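Local coordinates for cytochrome C-type biogenesis protein ccmF (Thermus thermophilus, PDB 6ZMQ) that acts in the membrane as a cytochrome c heme lyase that binds heme b and probably delivers heme to apocytochrome c during its maturation, at residues A[249-254]-A[618-623]; A[245-250]-A[602-607]; A[516-521]-A[624-629]; A[530-535]-A[540-545]. One frame throughout, in Å; residues are numbered along the deposited sequence.

Contact 1 (A[249-254]-A[618-623]); sequences LGWGGY and SLRLIV. With LMT (dodecyl-beta-D-maltoside), chain D.
Arg-620 NH2 has two near neighbours, Trp-251 CZ3 at 3.5 Å and, in a bound dodecyl maltoside, the sugar oxygen O6B at 3.4 Å. It meets the indole at its rim, near the ring plane, and the guanidinium is turned 70° from that plane, so this is no cation-pi stack; the cation-pi partner of the indole is Lys-593. With CG anti to the backbone N (chi1 175°) and bends further out at chi2 and chi3, the arginine leaves its strand toward the loop. Its charge suits the acidic surroundings: Glu-529, Glu-531, Asp-608 and Asp-610 form long, weak ion pairs with it. A leucine in its place would probably cost these carboxylates one of the positive charges near them, and leave the indole edge without the guanidinium nitrogen beside it.

Beside it, Ile-622 CD1 approaches Gly-252 O at 4.3 Å, an apolar touch on a carbonyl whose hydrogen bond comes from Arg-527. Gly-252 suits its positive phi (61°), and at Gly-253 a CB would run into the detergent's O6'.

The loop 249-254 leaves helix 224-247 and lies against strand 617-625, which is itself paired on either side with strands 528-534 and 603-608.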
# COMPACT_ATOMS: atom_id res chain seq x y z
N LEU A 249 -7.30 11.52 9.85
CA LEU A 249 -8.65 11.02 10.07
C LEU A 249 -8.96 10.96 11.55
O LEU A 249 -10.13 11.11 11.93
CB LEU A 249 -8.84 9.65 9.41
CG LEU A 249 -10.22 9.00 9.23
CD1 LEU A 249 -10.65 8.15 10.43
CD2 LEU A 249 -11.30 10.04 8.89
N GLY A 250 -7.93 10.80 12.37
CA GLY A 250 -7.95 11.12 13.78
C GLY A 250 -8.91 10.35 14.66
O GLY A 250 -9.58 10.93 15.51
N TRP A 251 -8.98 9.03 14.47
CA TRP A 251 -9.67 8.17 15.41
C TRP A 251 -8.67 7.46 16.31
O TRP A 251 -8.88 6.32 16.73
CB TRP A 251 -10.59 7.18 14.71
CG TRP A 251 -11.98 7.74 14.59
CD1 TRP A 251 -12.57 8.23 13.46
CD2 TRP A 251 -12.90 7.95 15.66
NE1 TRP A 251 -13.84 8.69 13.77
CE2 TRP A 251 -14.06 8.53 15.11
CE3 TRP A 251 -12.87 7.67 17.03
CZ2 TRP A 251 -15.17 8.84 15.89
CZ3 TRP A 251 -13.97 7.98 17.80
CH2 TRP A 251 -15.11 8.56 17.23
N GLY A 252 -7.57 8.16 16.60
CA GLY A 252 -6.62 7.79 17.64
C GLY A 252 -5.93 6.46 17.46
O GLY A 252 -5.69 5.76 18.45
N GLY A 253 -5.60 6.10 16.24
CA GLY A 253 -4.97 4.81 16.02
C GLY A 253 -4.42 4.72 14.62
O GLY A 253 -4.99 5.29 13.70
N TYR A 254 -3.33 3.97 14.44
CA TYR A 254 -2.71 3.87 13.13
C TYR A 254 -3.25 2.70 12.33
O TYR A 254 -3.14 2.70 11.10
CB TYR A 254 -1.18 3.75 13.28
CG TYR A 254 -0.68 2.82 14.38
CD1 TYR A 254 -0.72 1.43 14.23
CD2 TYR A 254 -0.17 3.34 15.57
CE1 TYR A 254 -0.27 0.59 15.24
CE2 TYR A 254 0.29 2.50 16.57
CZ TYR A 254 0.24 1.13 16.41
OH TYR A 254 0.69 0.31 17.41
N SER A 618 -16.60 18.89 25.54
CA SER A 618 -15.90 17.69 25.98
C SER A 618 -14.52 17.63 25.34
O SER A 618 -14.19 18.42 24.45
CB SER A 618 -16.68 16.42 25.65
OG SER A 618 -15.84 15.28 25.65
N LEU A 619 -13.68 16.72 25.85
CA LEU A 619 -12.34 16.49 25.34
C LEU A 619 -11.99 15.01 25.48
O LEU A 619 -12.49 14.32 26.38
CB LEU A 619 -11.30 17.31 26.11
CG LEU A 619 -11.01 18.75 25.69
CD1 LEU A 619 -11.87 19.69 26.51
CD2 LEU A 619 -9.55 19.07 25.87
N ARG A 620 -11.12 14.51 24.60
CA ARG A 620 -10.47 13.22 24.77
C ARG A 620 -8.96 13.41 24.57
O ARG A 620 -8.53 14.12 23.67
CB ARG A 620 -11.03 12.15 23.81
CG ARG A 620 -10.30 10.80 23.84
CD ARG A 620 -11.20 9.61 23.55
NE ARG A 620 -11.05 9.07 22.20
CZ ARG A 620 -11.83 8.12 21.68
NH1 ARG A 620 -12.81 7.60 22.40
NH2 ARG A 620 -11.63 7.69 20.44
N LEU A 621 -8.16 12.79 25.44
CA LEU A 621 -6.71 12.89 25.32
C LEU A 621 -6.15 11.47 25.42
O LEU A 621 -6.41 10.77 26.42
CB LEU A 621 -6.13 13.85 26.36
CG LEU A 621 -4.64 14.22 26.54
CD1 LEU A 621 -3.94 13.31 27.49
CD2 LEU A 621 -3.88 14.28 25.23
N ILE A 622 -5.48 11.00 24.32
CA ILE A 622 -4.83 9.69 24.34
C ILE A 622 -3.31 9.88 24.35
O ILE A 622 -2.75 10.83 23.78
CB ILE A 622 -5.34 8.78 23.18
CG1 ILE A 622 -4.85 9.17 21.80
CG2 ILE A 622 -6.86 8.83 23.11
CD1 ILE A 622 -3.67 8.36 21.25
N VAL A 623 -2.64 8.94 25.03
CA VAL A 623 -1.21 9.01 25.32
C VAL A 623 -0.58 7.67 24.95
O VAL A 623 -0.99 6.62 25.47
CB VAL A 623 -0.96 9.37 26.80
CG1 VAL A 623 0.47 9.07 27.19
CG2 VAL A 623 -1.27 10.82 27.08
C1B LMT D . -8.56 0.70 19.73
C2B LMT D . -9.17 -0.22 20.82
C3B LMT D . -10.04 0.52 21.89
C4B LMT D . -10.04 2.07 21.78
C5B LMT D . -10.30 2.39 20.30
C6B LMT D . -10.49 3.89 20.12
O1B LMT D . -8.30 -0.04 18.56
O2B LMT D . -9.92 -1.17 20.17
O3B LMT D . -9.74 0.09 23.15
O4' LMT D . -11.03 2.62 22.56
O5B LMT D . -9.31 1.87 19.40
O6B LMT D . -11.58 4.31 20.85
C1' LMT D . -4.95 -1.92 16.67
C2' LMT D . -5.70 -2.73 17.78
C3' LMT D . -7.09 -2.08 18.09
C4' LMT D . -6.99 -0.57 18.35
C5' LMT D . -6.38 -0.03 17.03
C6' LMT D . -6.40 1.47 16.85
O1' LMT D . -3.61 -2.21 16.70
O2' LMT D . -5.91 -4.01 17.35
O3' LMT D . -7.69 -2.72 19.13
O5' LMT D . -5.05 -0.50 16.91
O6' LMT D . -5.47 1.95 17.74
C1 LMT D . -3.14 -3.17 15.77
C2 LMT D . -1.75 -2.74 15.39
C3 LMT D . -0.72 -3.82 15.18
C4 LMT D . -0.78 -4.30 13.75
C5 LMT D . 0.27 -5.35 13.53
C6 LMT D . 0.89 -5.33 12.17
C7 LMT D . 1.38 -3.95 11.82
C8 LMT D . 2.67 -4.04 11.09
C9 LMT D . 2.69 -3.23 9.83
C10 LMT D . 4.01 -3.45 9.16
C11 LMT D . 4.12 -2.58 7.96
C12 LMT D . 5.52 -2.13 7.74

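Contact 2 (A[245-250]-A[602-607]); sequences SYEVLG and YYFLLM
The ring of Tyr-246 has Leu-606 CD1 over one face and Phe-604 at its edge. The methyl stands 3.7 Å from the ring centroid, 21° off the normal, in a CH-pi contact shifted toward the hydroxyl end, where Tyr-246 CZ is 3.5 Å from Leu-606 CD1. The two aromatic rings meet rim to rim, neither over the other's face, with their planes at 40° and Tyr-246 CE2 3.3 Å from Phe-604 CD2. At another part of the Phe-604 rim lies the carboxylate of Glu-247, nearly coplanar with the ring; its OE1 is 3.2 Å from Phe-604 CZ, edge-on, where the weakly positive ring hydrogens would probably attract the carboxylate.

Here the last turn of helix 224-247 meets strand 603-608 of an antiparallel sheet. Because side chains alternate along a strand, Phe-604 and Leu-606 both point toward the helix while Leu-605 points away. Tyr-246 holds CG anti to its own N (chi1 -166°), which sends the ring across to the sheet, and its hydroxyl is hydrogen-bonded to Thr-624 on the next strand. A valine here would probably open a gap beside Leu-606 and Phe-604 and leave the Thr-624 hydroxyl without its mate. Phe-604 is held further by helix 627-644, where it forms an edge-to-face pair with Trp-631 and packs on Val-627 and Phe-628.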
# COMPACT_ATOMS: atom_id res chain seq x y z
N SER A 245 -4.56 7.76 9.04
CA SER A 245 -5.58 7.30 9.98
C SER A 245 -5.27 7.74 11.41
O SER A 245 -6.18 7.99 12.20
CB SER A 245 -5.71 5.77 9.90
OG SER A 245 -6.38 5.24 11.02
N TYR A 246 -3.98 7.85 11.76
CA TYR A 246 -3.66 8.36 13.09
C TYR A 246 -3.85 9.87 13.17
O TYR A 246 -4.65 10.36 13.98
CB TYR A 246 -2.23 7.99 13.49
CG TYR A 246 -1.92 8.18 14.97
CD1 TYR A 246 -2.40 7.30 15.93
CD2 TYR A 246 -1.19 9.27 15.40
CE1 TYR A 246 -2.11 7.48 17.28
CE2 TYR A 246 -0.90 9.46 16.74
CZ TYR A 246 -1.35 8.56 17.67
OH TYR A 246 -1.06 8.78 19.00
N GLU A 247 -3.15 10.64 12.32
CA GLU A 247 -3.05 12.08 12.55
C GLU A 247 -4.14 12.89 11.85
O GLU A 247 -4.54 13.94 12.37
CB GLU A 247 -1.65 12.59 12.11
CG GLU A 247 -1.34 14.06 12.51
CD GLU A 247 0.13 14.44 12.46
OE1 GLU A 247 0.92 13.92 13.27
OE2 GLU A 247 0.46 15.34 11.67
N VAL A 248 -4.67 12.48 10.70
CA VAL A 248 -5.62 13.34 10.00
C VAL A 248 -7.05 12.82 10.03
O VAL A 248 -7.98 13.62 10.27
CB VAL A 248 -5.18 13.62 8.55
CG1 VAL A 248 -5.93 14.81 8.00
CG2 VAL A 248 -3.68 13.85 8.46
N LEU A 249 -7.30 11.52 9.85
CA LEU A 249 -8.65 11.02 10.07
C LEU A 249 -8.96 10.96 11.55
O LEU A 249 -10.13 11.11 11.93
CB LEU A 249 -8.84 9.65 9.41
CG LEU A 249 -10.22 9.00 9.23
CD1 LEU A 249 -10.65 8.15 10.43
CD2 LEU A 249 -11.30 10.04 8.89
N GLY A 250 -7.93 10.80 12.37
CA GLY A 250 -7.95 11.12 13.78
C GLY A 250 -8.91 10.35 14.66
O GLY A 250 -9.58 10.93 15.51
N TYR A 602 10.47 11.37 23.00
CA TYR A 602 10.24 9.94 23.19
C TYR A 602 8.79 9.73 22.82
O TYR A 602 8.35 8.61 23.08
CB TYR A 602 10.10 9.68 24.70
CG TYR A 602 11.28 9.31 25.59
CD1 TYR A 602 12.07 8.20 25.36
CD2 TYR A 602 11.50 10.02 26.76
CE1 TYR A 602 13.10 7.87 26.22
CE2 TYR A 602 12.51 9.70 27.63
CZ TYR A 602 13.32 8.62 27.36
OH TYR A 602 14.32 8.31 28.23
N TYR A 603 8.15 10.59 22.02
CA TYR A 603 6.72 10.49 22.29
C TYR A 603 5.85 11.16 21.22
O TYR A 603 6.34 11.79 20.28
CB TYR A 603 6.44 11.13 23.65
CG TYR A 603 5.41 10.51 24.53
CD1 TYR A 603 4.07 10.57 24.20
CD2 TYR A 603 5.78 9.91 25.72
CE1 TYR A 603 3.13 10.03 25.03
CE2 TYR A 603 4.84 9.36 26.56
CZ TYR A 603 3.51 9.42 26.21
OH TYR A 603 2.57 8.87 27.05
N PHE A 604 4.54 11.01 21.41
CA PHE A 604 3.45 11.62 20.64
C PHE A 604 2.28 11.75 21.61
O PHE A 604 2.01 10.81 22.36
CB PHE A 604 3.05 10.75 19.45
CG PHE A 604 2.88 11.51 18.17
CD1 PHE A 604 3.92 12.26 17.68
CD2 PHE A 604 1.70 11.44 17.45
CE1 PHE A 604 3.80 12.97 16.51
CE2 PHE A 604 1.56 12.14 16.27
CZ PHE A 604 2.62 12.91 15.80
N LEU A 605 1.58 12.89 21.60
CA LEU A 605 0.42 13.09 22.48
C LEU A 605 -0.77 13.56 21.65
O LEU A 605 -0.70 14.63 21.05
CB LEU A 605 0.75 14.13 23.57
CG LEU A 605 1.89 13.88 24.57
CD1 LEU A 605 2.29 15.17 25.27
CD2 LEU A 605 1.52 12.84 25.61
N LEU A 606 -1.87 12.81 21.64
CA LEU A 606 -2.95 13.12 20.69
C LEU A 606 -4.15 13.74 21.40
O LEU A 606 -4.72 13.13 22.31
CB LEU A 606 -3.36 11.88 19.91
CG LEU A 606 -4.44 11.87 18.81
CD1 LEU A 606 -4.10 10.74 17.87
CD2 LEU A 606 -5.91 11.70 19.25
N MET A 607 -4.59 14.90 20.90
CA MET A 607 -5.63 15.71 21.52
C MET A 607 -6.84 15.79 20.62
O MET A 607 -6.73 16.21 19.45
CB MET A 607 -5.09 17.10 21.85
CG MET A 607 -4.64 17.22 23.29
SD MET A 607 -3.19 18.26 23.37
CE MET A 607 -2.08 17.13 22.51

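Contact 3 (A[516-521]-A[624-629]); sequences MGLAIA and TPLVFW. With LMT (dodecyl-beta-D-maltoside), chain D.
The strand-to-helix turn at Leu-626, where strand 617-625 ends just before helix 627-644, packs against Ala-519 and Leu-518 of helix 501-525; both helices are predicted to cross the membrane. Leu-626 itself has the left-handed backbone angles 60°/28°, and with them the chain changes course from extended strand to helix.

The backbones draw close at Ala-519, whose CA is 5.3 Å from Leu-626 CA. A methyl is all the side chain there, and Ala-519 CB lies 3.3 Å from Leu-626 O, so the small residue lets the turn settle directly on the helix. One step back, Leu-518 keeps CG opposite its N (chi1 -178°) and brings its end around to the turn. Its CD2 sits 3.8 Å from Leu-626 CD1 and 4.2 Å from Leu-626 CD2, the two branched side chains crossing obliquely in a purely apolar contact.

Other residues of the helix serve other partners. Met-516 CE touches C12 of the bound dodecyl maltoside at 3.7 Å, and Ile-520 CG2 reaches its C3 at 3.8 Å, while Gly-517 and Ala-521 border a phosphatidylethanolamine. The apolar Met-516 and Ile-520 suit an alkyl chain, and the small Gly-517 and Ala-521 leave the helix surface low where the lipid lies.

Helix 501-525 touches both helix 460-484, through Leu-466 and Phe-469 on Leu-518, and helix 627-644, through Met-630 on Ala-519 and Ile-520.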
# COMPACT_ATOMS: atom_id res chain seq x y z
N MET A 516 10.11 -0.13 13.79
CA MET A 516 8.64 -0.17 13.83
C MET A 516 8.10 -1.30 14.69
O MET A 516 7.03 -1.13 15.28
CB MET A 516 8.04 -0.28 12.43
CG MET A 516 7.86 1.05 11.71
SD MET A 516 6.65 1.07 10.36
CE MET A 516 5.43 -0.13 10.90
N GLY A 517 8.77 -2.45 14.76
CA GLY A 517 8.34 -3.50 15.67
C GLY A 517 8.40 -3.07 17.13
O GLY A 517 7.44 -3.30 17.89
N LEU A 518 9.51 -2.40 17.51
CA LEU A 518 9.59 -1.77 18.84
C LEU A 518 8.49 -0.74 19.05
O LEU A 518 7.83 -0.74 20.10
CB LEU A 518 10.97 -1.14 19.08
CG LEU A 518 11.27 -0.47 20.45
CD1 LEU A 518 12.71 -0.66 20.85
CD2 LEU A 518 11.01 1.06 20.51
N ALA A 519 8.30 0.17 18.09
CA ALA A 519 7.34 1.27 18.23
C ALA A 519 5.90 0.77 18.34
O ALA A 519 5.12 1.26 19.16
CB ALA A 519 7.49 2.24 17.04
N ILE A 520 5.56 -0.26 17.55
CA ILE A 520 4.21 -0.82 17.56
C ILE A 520 3.93 -1.55 18.87
O ILE A 520 2.87 -1.35 19.47
CB ILE A 520 3.98 -1.70 16.32
CG1 ILE A 520 4.26 -0.86 15.06
CG2 ILE A 520 2.58 -2.37 16.32
CD1 ILE A 520 3.79 -1.45 13.77
N ALA A 521 4.90 -2.34 19.37
CA ALA A 521 4.64 -3.04 20.62
C ALA A 521 4.60 -2.08 21.81
O ALA A 521 3.78 -2.25 22.73
CB ALA A 521 5.67 -4.14 20.84
N THR A 624 0.36 7.72 24.00
CA THR A 624 1.06 6.62 23.35
C THR A 624 2.55 6.93 23.24
O THR A 624 2.92 8.07 22.97
CB THR A 624 0.52 6.41 21.92
OG1 THR A 624 0.61 7.65 21.20
CG2 THR A 624 -0.93 5.95 21.91
N PRO A 625 3.41 5.92 23.37
CA PRO A 625 4.85 6.14 23.20
C PRO A 625 5.37 5.75 21.82
O PRO A 625 4.85 4.84 21.17
CB PRO A 625 5.47 5.22 24.27
CG PRO A 625 4.28 4.66 25.06
CD PRO A 625 3.18 4.64 24.05
N LEU A 626 6.42 6.47 21.41
CA LEU A 626 7.29 6.15 20.26
C LEU A 626 6.54 6.06 18.92
O LEU A 626 6.98 5.38 18.00
CB LEU A 626 8.06 4.85 20.52
CG LEU A 626 9.14 4.93 21.60
CD1 LEU A 626 9.16 3.67 22.47
CD2 LEU A 626 10.51 5.18 20.99
N VAL A 627 5.43 6.78 18.79
CA VAL A 627 4.70 6.76 17.52
C VAL A 627 5.35 7.70 16.51
O VAL A 627 5.19 7.54 15.29
CB VAL A 627 3.21 7.09 17.77
CG1 VAL A 627 2.32 6.70 16.60
CG2 VAL A 627 2.76 6.33 18.98
N PHE A 628 6.11 8.69 16.99
CA PHE A 628 6.89 9.54 16.09
C PHE A 628 8.09 8.78 15.53
O PHE A 628 8.48 8.99 14.37
CB PHE A 628 7.31 10.80 16.85
CG PHE A 628 8.53 11.47 16.32
CD1 PHE A 628 8.46 12.21 15.14
CD2 PHE A 628 9.74 11.42 17.03
CE1 PHE A 628 9.56 12.85 14.63
CE2 PHE A 628 10.88 12.06 16.57
CZ PHE A 628 10.80 12.78 15.35
N TRP A 629 8.66 7.88 16.32
CA TRP A 629 9.79 7.08 15.85
C TRP A 629 9.35 6.00 14.87
O TRP A 629 10.15 5.58 14.03
CB TRP A 629 10.51 6.46 17.05
CG TRP A 629 11.18 7.50 17.89
CD1 TRP A 629 10.65 8.18 18.95
CD2 TRP A 629 12.51 8.01 17.72
NE1 TRP A 629 11.57 9.06 19.46
CE2 TRP A 629 12.72 8.98 18.72
CE3 TRP A 629 13.54 7.72 16.83
CZ2 TRP A 629 13.93 9.66 18.84
CZ3 TRP A 629 14.73 8.41 16.94
CH2 TRP A 629 14.92 9.36 17.94
C1B LMT D . -8.56 0.70 19.73
C2B LMT D . -9.17 -0.22 20.82
C3B LMT D . -10.04 0.52 21.89
C4B LMT D . -10.04 2.07 21.78
C5B LMT D . -10.30 2.39 20.30
C6B LMT D . -10.49 3.89 20.12
O1B LMT D . -8.30 -0.04 18.56
O2B LMT D . -9.92 -1.17 20.17
O3B LMT D . -9.74 0.09 23.15
O4' LMT D . -11.03 2.62 22.56
O5B LMT D . -9.31 1.87 19.40
O6B LMT D . -11.58 4.31 20.85
C1' LMT D . -4.95 -1.92 16.67
C2' LMT D . -5.70 -2.73 17.78
C3' LMT D . -7.09 -2.08 18.09
C4' LMT D . -6.99 -0.57 18.35
C5' LMT D . -6.38 -0.03 17.03
C6' LMT D . -6.40 1.47 16.85
O1' LMT D . -3.61 -2.21 16.70
O2' LMT D . -5.91 -4.01 17.35
O3' LMT D . -7.69 -2.72 19.13
O5' LMT D . -5.05 -0.50 16.91
O6' LMT D . -5.47 1.95 17.74
C1 LMT D . -3.14 -3.17 15.77
C2 LMT D . -1.75 -2.74 15.39
C3 LMT D . -0.72 -3.82 15.18
C4 LMT D . -0.78 -4.30 13.75
C5 LMT D . 0.27 -5.35 13.53
C6 LMT D . 0.89 -5.33 12.17
C7 LMT D . 1.38 -3.95 11.82
C8 LMT D . 2.67 -4.04 11.09
C9 LMT D . 2.69 -3.23 9.83
C10 LMT D . 4.01 -3.45 9.16
C11 LMT D . 4.12 -2.58 7.96
C12 LMT D . 5.52 -2.13 7.74

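Contact 4 (A[530-535]-A[540-545]); sequences SEKTLY and WEVGGV
Trp-540 leads into a tight beta hairpin, a type I' turn joining strands 541-542 and 545-546, which packs on the sheet at its outer strand 528-534, Val-542 also touching Leu-621 of strand 617-625. The CB of Trp-540 points away from strand 528-534, yet the ring edge comes back to it: Leu-534 CD2 approaches near the ring plane, 4.4 Å from Trp-540 CD1, a loose apolar touch on the surface. The carbonyl of the same residue, Trp-540 O, is 4.0 Å from Lys-532 NZ, too far for a bond.

Glu-541 turns its side chain away from strand 528-534 and spends its carboxylate on the hairpin itself. Val-542 then points toward the strand and makes the largest single contribution to the packing. Both its methyls face the hydroxyl of Ser-530, with CG1 3.3 Å and CG2 3.4 Å from Ser-530 OG, an oxygen that also makes a weak hydrogen bond to Leu-621 O. Lys-532 meets the valine tip to tip, its chain bent at chi3. Valine suits the place because its branched carbon covers serine and lysine at once.

Gly-543 and Gly-544 fill the two central turn positions, both with positive phi. Any side chain at Gly-544 would collide with the carbonyl oxygen of Gly-543. Gly-544 N donates to Glu-541 OE2 at 3.0 Å and 164°, tying the Glu-541 carboxylate to the turn, the N-H meeting OE2 nearly along its C-O bond. Val-545 completes it, with Val-545 CA 6.2 Å from Val-542 CA.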
# COMPACT_ATOMS: atom_id res chain seq x y z
N SER A 530 -8.41 9.18 28.00
CA SER A 530 -9.31 9.75 28.99
C SER A 530 -10.28 10.71 28.31
O SER A 530 -9.86 11.59 27.55
CB SER A 530 -8.54 10.48 30.10
OG SER A 530 -7.47 11.20 29.54
N GLU A 531 -11.56 10.52 28.59
CA GLU A 531 -12.63 11.34 28.06
C GLU A 531 -13.23 12.17 29.19
O GLU A 531 -13.79 11.63 30.14
CB GLU A 531 -13.71 10.47 27.42
CG GLU A 531 -13.14 9.28 26.67
CD GLU A 531 -14.12 8.68 25.70
OE1 GLU A 531 -14.73 9.45 24.93
OE2 GLU A 531 -14.28 7.44 25.70
N LYS A 532 -13.08 13.49 29.08
CA LYS A 532 -13.50 14.43 30.11
C LYS A 532 -14.45 15.44 29.47
O LYS A 532 -14.60 15.48 28.25
CB LYS A 532 -12.29 15.13 30.74
CG LYS A 532 -10.96 14.40 30.55
CD LYS A 532 -9.77 15.15 31.13
CE LYS A 532 -9.19 16.09 30.11
NZ LYS A 532 -7.81 16.54 30.47
N THR A 533 -15.09 16.27 30.29
CA THR A 533 -15.91 17.35 29.75
C THR A 533 -15.74 18.58 30.62
O THR A 533 -16.11 18.57 31.79
CB THR A 533 -17.40 16.95 29.70
OG1 THR A 533 -17.54 15.71 29.01
CG2 THR A 533 -18.19 17.99 28.93
N LEU A 534 -15.26 19.67 30.02
CA LEU A 534 -14.74 20.78 30.82
C LEU A 534 -15.48 22.05 30.44
O LEU A 534 -15.76 22.30 29.26
CB LEU A 534 -13.24 20.99 30.60
CG LEU A 534 -12.08 20.13 31.12
CD1 LEU A 534 -12.03 18.79 30.45
CD2 LEU A 534 -10.76 20.87 30.92
N TYR A 535 -15.77 22.87 31.45
CA TYR A 535 -16.44 24.16 31.25
C TYR A 535 -15.38 25.24 31.35
O TYR A 535 -15.17 26.01 30.40
CB TYR A 535 -17.60 24.44 32.23
CG TYR A 535 -17.61 23.95 33.71
CD1 TYR A 535 -18.04 22.67 34.10
CD2 TYR A 535 -17.28 24.85 34.72
CE1 TYR A 535 -18.05 22.29 35.44
CE2 TYR A 535 -17.30 24.48 36.05
CZ TYR A 535 -17.69 23.20 36.40
OH TYR A 535 -17.71 22.84 37.73
N TRP A 540 -7.72 18.10 35.00
CA TRP A 540 -6.68 18.92 34.39
C TRP A 540 -5.45 18.10 33.99
O TRP A 540 -5.03 18.15 32.84
CB TRP A 540 -6.29 20.03 35.37
CG TRP A 540 -7.28 21.18 35.42
CD1 TRP A 540 -8.24 21.49 34.50
CD2 TRP A 540 -7.42 22.12 36.48
NE1 TRP A 540 -8.94 22.60 34.91
CE2 TRP A 540 -8.46 23.00 36.13
CE3 TRP A 540 -6.76 22.32 37.70
CZ2 TRP A 540 -8.86 24.06 36.94
CZ3 TRP A 540 -7.15 23.37 38.51
CH2 TRP A 540 -8.19 24.23 38.13
N GLU A 541 -4.91 17.31 34.91
CA GLU A 541 -3.73 16.51 34.64
C GLU A 541 -4.12 15.14 34.08
O GLU A 541 -4.88 14.40 34.72
CB GLU A 541 -2.90 16.34 35.91
CG GLU A 541 -1.42 16.07 35.70
CD GLU A 541 -1.09 14.59 35.61
OE1 GLU A 541 -1.07 13.92 36.67
OE2 GLU A 541 -0.83 14.09 34.50
N VAL A 542 -3.60 14.81 32.90
CA VAL A 542 -3.56 13.44 32.41
C VAL A 542 -2.18 13.25 31.77
O VAL A 542 -1.74 14.08 30.96
CB VAL A 542 -4.67 13.09 31.37
CG1 VAL A 542 -4.48 11.66 30.82
CG2 VAL A 542 -6.09 13.27 31.89
N GLY A 543 -1.49 12.18 32.17
CA GLY A 543 -0.31 11.68 31.48
C GLY A 543 0.92 12.56 31.39
O GLY A 543 1.77 12.35 30.52
N GLY A 544 1.06 13.52 32.30
CA GLY A 544 2.28 14.29 32.43
C GLY A 544 2.16 15.79 32.23
O GLY A 544 3.10 16.51 32.56
N VAL A 545 1.03 16.28 31.72
CA VAL A 545 0.82 17.72 31.56
C VAL A 545 -0.61 18.07 31.95
O VAL A 545 -1.55 17.35 31.61
CB VAL A 545 1.12 18.20 30.12
CG1 VAL A 545 2.62 18.24 29.86
CG2 VAL A 545 0.43 17.30 29.10

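All four contacts involve one antiparallel sheet; contacts 1 to 3 join it to the membrane helices or the loop beside them. Contacts 1 and 2 are buried and start from the end of helix 224-247 and its following loop, landing on neighbouring strands, while contact 3, only partly buried, takes over where strand 617-625 passes into helix 627-644. Contact 4, also partly buried, lies farthest from the chain's centre and joins the outer strand 528-534 to a small hairpin. Chemistry follows place: contact 1 is charged and polar beside a detergent headgroup, contact 2 aromatic, contact 3 aliphatic among helices and alkyl tails, and contact 4 mixed. A hydrogen bond between Ser-245 OG and Gly-253 O ties contacts 1 and 2 together.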